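Local coordinates for reticulocyte-binding protein 2a (Plasmodium vivax, PDB 4Z8N) that probably binds a receptor on reticulocytes during parasite invasion, the chain here being its alpha-helical erythrocyte-binding domain, at residues V26-N29 and Y30-E33; Q116-M119 and E120-D124. All coordinates share one frame; numbering follows the deposited sequence.

Contact 1 of 2, residues V26-N29 and Y30-E33; sequences VQMN and YFAE
F31 lays one face of its ring over the carbonyl oxygen of Q27, one helical turn back; Q27 O stands 3.2 Å above the ring plane, offset toward the rim on the CG and CD2 side. F31 CG is anti to its own carbonyl carbon (chi1 -64°), which swings the ring back along the helix to this place. The same oxygen accepts the backbone bond from F31 N (2.9 Å), and Y30 CB also rests against it. At the rim of the F31 ring, CE2 meets Q27 CB at 4.2 Å and CD2 meets M28 SD at 4.3 Å. Y30 turns the other way: CG anti to the backbone N (chi1 170°) sends its phenol toward F254 and A257 of helix 246-297. N29 and E33 run side by side in the same direction, amide and carboxylate planes only 18° apart. OD1 of N29 and OE2 of E33 are 4.0 Å apart; N29 OD1 is buried without a polar partner, whereas E33 OE1 has weak hydrogen bonds with Y36 OH and Y158 OH, and OE2 a long, weak ion pair with K264. Backbone bonds Y30 N to V26 O, A32 N to M28 O and E33 N to N29 O continue the helical pattern. This is i to i+4 packing in an alpha helix, the early part of helix 26-37, packed against helices 42-69, 119-136 and 246-297 of the erythrocyte-binding domain.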
ATOM      1  N   VAL A  26       0.684  -8.918  -1.421  1.00 32.55           N
ATOM      2  CA  VAL A  26      -0.643  -9.235  -0.903  1.00 34.32           C
ATOM      3  C   VAL A  26      -0.863 -10.750  -0.810  1.00 36.51           C
ATOM      4  O   VAL A  26      -1.607 -11.216   0.051  1.00 40.58           O
ATOM      5  CB  VAL A  26      -1.757  -8.587  -1.764  1.00 35.99           C
ATOM      6  CG1 VAL A  26      -1.782  -9.180  -3.168  1.00 33.47           C
ATOM      7  CG2 VAL A  26      -3.115  -8.728  -1.086  1.00 33.89           C
ATOM      8  N   GLN A  27      -0.201 -11.512  -1.679  1.00 36.12           N
ATOM      9  CA  GLN A  27      -0.288 -12.973  -1.645  1.00 33.66           C
ATOM     10  C   GLN A  27       0.176 -13.523  -0.296  1.00 36.31           C
ATOM     11  O   GLN A  27      -0.375 -14.503   0.208  1.00 37.49           O
ATOM     12  CB  GLN A  27       0.547 -13.598  -2.770  1.00 34.92           C
ATOM     13  CG  GLN A  27       0.057 -13.293  -4.185  1.00 37.04           C
ATOM     14  CD  GLN A  27       0.790 -12.124  -4.826  1.00 41.10           C
ATOM     15  OE1 GLN A  27       0.942 -11.062  -4.220  1.00 41.26           O
ATOM     16  NE2 GLN A  27       1.248 -12.318  -6.058  1.00 40.79           N
ATOM     17  N   MET A  28       1.193 -12.887   0.279  1.00 36.29           N
ATOM     18  CA  MET A  28       1.751 -13.322   1.554  1.00 36.02           C
ATOM     19  C   MET A  28       0.735 -13.107   2.662  1.00 41.90           C
ATOM     20  O   MET A  28       0.632 -13.905   3.592  1.00 44.21           O
ATOM     21  CB  MET A  28       3.051 -12.574   1.862  1.00 37.22           C
ATOM     22  CG  MET A  28       4.101 -12.686   0.761  1.00 38.20           C
ATOM     23  SD  MET A  28       4.665 -14.378   0.480  1.00 50.89           S
ATOM     24  CE  MET A  28       5.782 -14.603   1.856  1.00 44.83           C
ATOM     25  N   ASN A  29      -0.013 -12.016   2.550  1.00 41.80           N
ATOM     26  CA  ASN A  29      -1.103 -11.738   3.468  1.00 42.70           C
ATOM     27  C   ASN A  29      -2.186 -12.801   3.330  1.00 39.69           C
ATOM     28  O   ASN A  29      -2.750 -13.270   4.317  1.00 41.20           O
ATOM     29  CB  ASN A  29      -1.682 -10.349   3.199  1.00 49.35           C
ATOM     30  CG  ASN A  29      -2.376  -9.765   4.410  1.00 53.92           C
ATOM     31  OD1 ASN A  29      -3.366 -10.310   4.895  1.00 63.37           O
ATOM     32  ND2 ASN A  29      -1.866  -8.642   4.897  1.00 52.62           N
ATOM     33  N   TYR A  30      -2.459 -13.181   2.087  1.00 34.19           N
ATOM     34  CA  TYR A  30      -3.454 -14.200   1.783  1.00 36.58           C
ATOM     35  C   TYR A  30      -3.074 -15.559   2.377  1.00 38.25           C
ATOM     36  O   TYR A  30      -3.916 -16.252   2.951  1.00 37.31           O
ATOM     37  CB  TYR A  30      -3.638 -14.309   0.266  1.00 34.16           C
ATOM     38  CG  TYR A  30      -4.462 -15.495  -0.182  1.00 37.27           C
ATOM     39  CD1 TYR A  30      -5.848 -15.473  -0.102  1.00 36.30           C
ATOM     40  CD2 TYR A  30      -3.853 -16.633  -0.698  1.00 43.00           C
ATOM     41  CE1 TYR A  30      -6.604 -16.550  -0.511  1.00 42.61           C
ATOM     42  CE2 TYR A  30      -4.603 -17.720  -1.111  1.00 46.62           C
ATOM     43  CZ  TYR A  30      -5.977 -17.671  -1.015  1.00 46.67           C
ATOM     44  OH  TYR A  30      -6.731 -18.743  -1.424  1.00 48.51           O
ATOM     45  N   PHE A  31      -1.803 -15.933   2.249  1.00 34.31           N
ATOM     46  CA  PHE A  31      -1.336 -17.217   2.758  1.00 41.43           C
ATOM     47  C   PHE A  31      -1.444 -17.281   4.280  1.00 42.31           C
ATOM     48  O   PHE A  31      -1.682 -18.349   4.849  1.00 43.08           O
ATOM     49  CB  PHE A  31       0.107 -17.476   2.317  1.00 40.21           C
ATOM     50  CG  PHE A  31       0.271 -17.614   0.830  1.00 40.65           C
ATOM     51  CD1 PHE A  31      -0.738 -18.165   0.056  1.00 43.32           C
ATOM     52  CD2 PHE A  31       1.429 -17.181   0.203  1.00 41.18           C
ATOM     53  CE1 PHE A  31      -0.593 -18.293  -1.316  1.00 42.45           C
ATOM     54  CE2 PHE A  31       1.580 -17.303  -1.169  1.00 43.09           C
ATOM     55  CZ  PHE A  31       0.567 -17.861  -1.930  1.00 43.62           C
ATOM     56  N   ALA A  32      -1.274 -16.136   4.933  1.00 37.78           N
ATOM     57  CA  ALA A  32      -1.415 -16.055   6.382  1.00 40.12           C
ATOM     58  C   ALA A  32      -2.875 -16.226   6.790  1.00 41.69           C
ATOM     59  O   ALA A  32      -3.171 -16.829   7.820  1.00 43.93           O
ATOM     60  CB  ALA A  32      -0.868 -14.729   6.900  1.00 40.44           C
ATOM     61  N   GLU A  33      -3.782 -15.698   5.972  1.00 40.61           N
ATOM     62  CA  GLU A  33      -5.216 -15.808   6.237  1.00 42.01           C
ATOM     63  C   GLU A  33      -5.706 -17.245   6.124  1.00 44.03           C
ATOM     64  O   GLU A  33      -6.482 -17.708   6.961  1.00 43.59           O
ATOM     65  CB  GLU A  33      -6.012 -14.914   5.282  1.00 38.98           C
ATOM     66  CG  GLU A  33      -5.859 -13.434   5.568  1.00 41.37           C
ATOM     67  CD  GLU A  33      -6.299 -13.071   6.973  1.00 45.28           C
ATOM     68  OE1 GLU A  33      -7.318 -13.623   7.439  1.00 47.62           O
ATOM     69  OE2 GLU A  33      -5.619 -12.244   7.615  1.00 43.72           O
TER

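Contact 2 of 2, residues Q116-M119 and E120-D124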
ATOM      1  N   GLN A 116      11.547  -3.442  -6.430  1.00 46.29           N
ATOM      2  CA  GLN A 116      10.805  -4.255  -7.389  1.00 48.26           C
ATOM      3  C   GLN A 116      11.664  -5.324  -8.061  1.00 48.26           C
ATOM      4  O   GLN A 116      11.187  -6.033  -8.945  1.00 47.59           O
ATOM      5  CB  GLN A 116      10.172  -3.370  -8.463  1.00 48.90           C
ATOM      6  CG  GLN A 116       8.915  -2.643  -8.025  1.00 48.77           C
ATOM      7  CD  GLN A 116       8.275  -1.875  -9.163  1.00 55.63           C
ATOM      8  OE1 GLN A 116       8.918  -1.604 -10.179  1.00 57.55           O
ATOM      9  NE2 GLN A 116       7.003  -1.529  -9.007  1.00 58.37           N
ATOM     10  N   ALA A 117      12.926  -5.434  -7.656  1.00 48.35           N
ATOM     11  CA  ALA A 117      13.806  -6.453  -8.220  1.00 49.75           C
ATOM     12  C   ALA A 117      13.279  -7.845  -7.883  1.00 48.30           C
ATOM     13  O   ALA A 117      12.733  -8.062  -6.799  1.00 46.91           O
ATOM     14  CB  ALA A 117      15.227  -6.278  -7.706  1.00 51.16           C
ATOM     15  N   ASN A 118      13.420  -8.770  -8.831  1.00 52.42           N
ATOM     16  CA  ASN A 118      12.973 -10.156  -8.669  1.00 54.06           C
ATOM     17  C   ASN A 118      11.465 -10.292  -8.446  1.00 51.95           C
ATOM     18  O   ASN A 118      10.996 -11.338  -7.996  1.00 49.72           O
ATOM     19  CB  ASN A 118      13.718 -10.820  -7.509  1.00 52.70           C
ATOM     20  CG  ASN A 118      15.219 -10.674  -7.623  1.00 57.81           C
ATOM     21  OD1 ASN A 118      15.810 -11.001  -8.654  1.00 58.46           O
ATOM     22  ND2 ASN A 118      15.846 -10.171  -6.565  1.00 58.38           N
ATOM     23  N   MET A 119      10.720  -9.237  -8.765  1.00 48.53           N
ATOM     24  CA  MET A 119       9.267  -9.203  -8.585  1.00 49.38           C
ATOM     25  C   MET A 119       8.595 -10.389  -9.256  1.00 48.56           C
ATOM     26  O   MET A 119       7.657 -10.988  -8.728  1.00 48.28           O
ATOM     27  CB  MET A 119       8.704  -7.890  -9.139  1.00 53.39           C
ATOM     28  CG  MET A 119       7.307  -7.980  -9.735  1.00 58.43           C
ATOM     29  SD  MET A 119       6.762  -6.410 -10.442  1.00137.28           S
ATOM     30  CE  MET A 119       8.210  -5.932 -11.385  1.00 75.84           C
ATOM     31  N   GLU A 120       9.118 -10.730 -10.422  1.00 51.78           N
ATOM     32  CA  GLU A 120       8.572 -11.770 -11.271  1.00 60.04           C
ATOM     33  C   GLU A 120       8.837 -13.161 -10.722  1.00 61.88           C
ATOM     34  O   GLU A 120       7.958 -14.027 -10.733  1.00 47.12           O
ATOM     35  CB  GLU A 120       9.174 -11.637 -12.658  1.00 68.24           C
ATOM     36  CG  GLU A 120       8.573 -12.533 -13.677  1.00 79.03           C
ATOM     37  CD  GLU A 120       9.030 -12.157 -15.065  1.00 93.12           C
ATOM     38  OE1 GLU A 120      10.170 -12.499 -15.448  1.00 98.41           O
ATOM     39  OE2 GLU A 120       8.257 -11.467 -15.759  1.00 97.60           O
ATOM     40  N   SER A 121      10.068 -13.367 -10.264  1.00 57.01           N
ATOM     41  CA  SER A 121      10.462 -14.618  -9.637  1.00 55.73           C
ATOM     42  C   SER A 121       9.686 -14.824  -8.339  1.00 54.72           C
ATOM     43  O   SER A 121       9.263 -15.938  -8.030  1.00 54.14           O
ATOM     44  CB  SER A 121      11.967 -14.628  -9.370  1.00 58.73           C
ATOM     45  OG  SER A 121      12.697 -14.494 -10.577  1.00 64.94           O
ATOM     46  N   TYR A 122       9.500 -13.742  -7.588  1.00 42.60           N
ATOM     47  CA  TYR A 122       8.729 -13.787  -6.349  1.00 45.51           C
ATOM     48  C   TYR A 122       7.273 -14.168  -6.600  1.00 44.98           C
ATOM     49  O   TYR A 122       6.727 -15.039  -5.924  1.00 43.73           O
ATOM     50  CB  TYR A 122       8.794 -12.440  -5.626  1.00 42.50           C
ATOM     51  CG  TYR A 122      10.145 -12.134  -5.025  1.00 46.95           C
ATOM     52  CD1 TYR A 122      11.019 -13.156  -4.680  1.00 51.02           C
ATOM     53  CD2 TYR A 122      10.545 -10.824  -4.795  1.00 44.94           C
ATOM     54  CE1 TYR A 122      12.255 -12.884  -4.128  1.00 53.73           C
ATOM     55  CE2 TYR A 122      11.783 -10.541  -4.242  1.00 49.19           C
ATOM     56  CZ  TYR A 122      12.632 -11.577  -3.910  1.00 54.16           C
ATOM     57  OH  TYR A 122      13.864 -11.309  -3.358  1.00 57.64           O
ATOM     58  N   THR A 123       6.651 -13.505  -7.572  1.00 47.81           N
ATOM     59  CA  THR A 123       5.261 -13.771  -7.936  1.00 49.30           C
ATOM     60  C   THR A 123       5.062 -15.216  -8.399  1.00 53.35           C
ATOM     61  O   THR A 123       4.053 -15.848  -8.076  1.00 50.45           O
ATOM     62  CB  THR A 123       4.787 -12.814  -9.048  1.00 54.21           C
ATOM     63  OG1 THR A 123       4.923 -11.460  -8.603  1.00 56.54           O
ATOM     64  CG2 THR A 123       3.334 -13.081  -9.416  1.00 55.14           C
ATOM     65  N   ASP A 124       6.030 -15.729  -9.154  1.00 56.19           N
ATOM     66  CA  ASP A 124       5.973 -17.096  -9.661  1.00 60.73           C
ATOM     67  C   ASP A 124       5.945 -18.117  -8.529  1.00 55.73           C
ATOM     68  O   ASP A 124       5.179 -19.076  -8.569  1.00 54.74           O
ATOM     69  CB  ASP A 124       7.160 -17.376 -10.586  1.00 71.53           C
ATOM     70  CG  ASP A 124       7.047 -16.656 -11.918  1.00 80.47           C
ATOM     71  OD1 ASP A 124       6.065 -15.908 -12.109  1.00 79.29           O
ATOM     72  OD2 ASP A 124       7.942 -16.837 -12.772  1.00 87.36           O
TER
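M119 O is gripped twice by T123: the hydroxyl OG1 donates to it at 2.8 Å and the backbone N at 2.9 Å. The two donors come from opposite faces of the carbonyl plane, each tilted about 30° out of it. T123 OG1 is turned back along the helix, beside its own backbone N (chi1 -59°), and thus meets the carbonyl one turn earlier. The arrangement is the N-terminal turn of helix 119-136, entered through a type II beta turn from Q116 to M119 that M119 N closes by bonding to Q116 O. N118 occupies the N-cap position, although its side chain makes no capping bond. Its positive phi is that expected of the third residue of a type II turn. From there N118 O accepts the backbone bond from Y122 N (2.9 Å). The same oxygen also lies over one face of the Y122 ring, with N118 O 3.2 Å from Y122 CG. N118 CB sits over a face of this ring as well, toward the CE2 and CZ rim, in a CH-pi contact 4.0 Å from the centroid. The amide beyond it is turned 71° from the ring plane. Q66 of helix 42-69 ties these polar ends together, its OE1 bonded to both Y122 OH and N118 ND2 and its NE2 to A117 O; L59 and I63 of the same helix touch the Y122 side chain. E120, in the first turn of the helix, is a calcium-binding residue, as seen in a structure of this protein; no calcium ion is bound to this chain. Y122 CE2 also comes within 3.7 Å of A117 O, which approaches the ring obliquely.

Overall arrangement
The centres of contacts 1 and 2 lie about 16 Å apart; contact 1 lies in helix 26-37, and contact 2 joins a beta turn to helix 119-136. They meet directly where Q27 NE2 of contact 1 packs against T123 CG2 of contact 2 at 4.0 Å, so the threonine that bonds back to its own helix start also presents its methyl to the neighbouring helix. Farther along helix 119-136, M126, F129, N130 and I133 extend the interface with Q27, Y30 and F31. Helix 42-69 touches both contacts, with L59 reached by M28 and by Y122. The side chain of Q27 is about 10 Å from that of E120, the calcium-binding residue, which lies at the surface, whereas contact 1 is mostly buried.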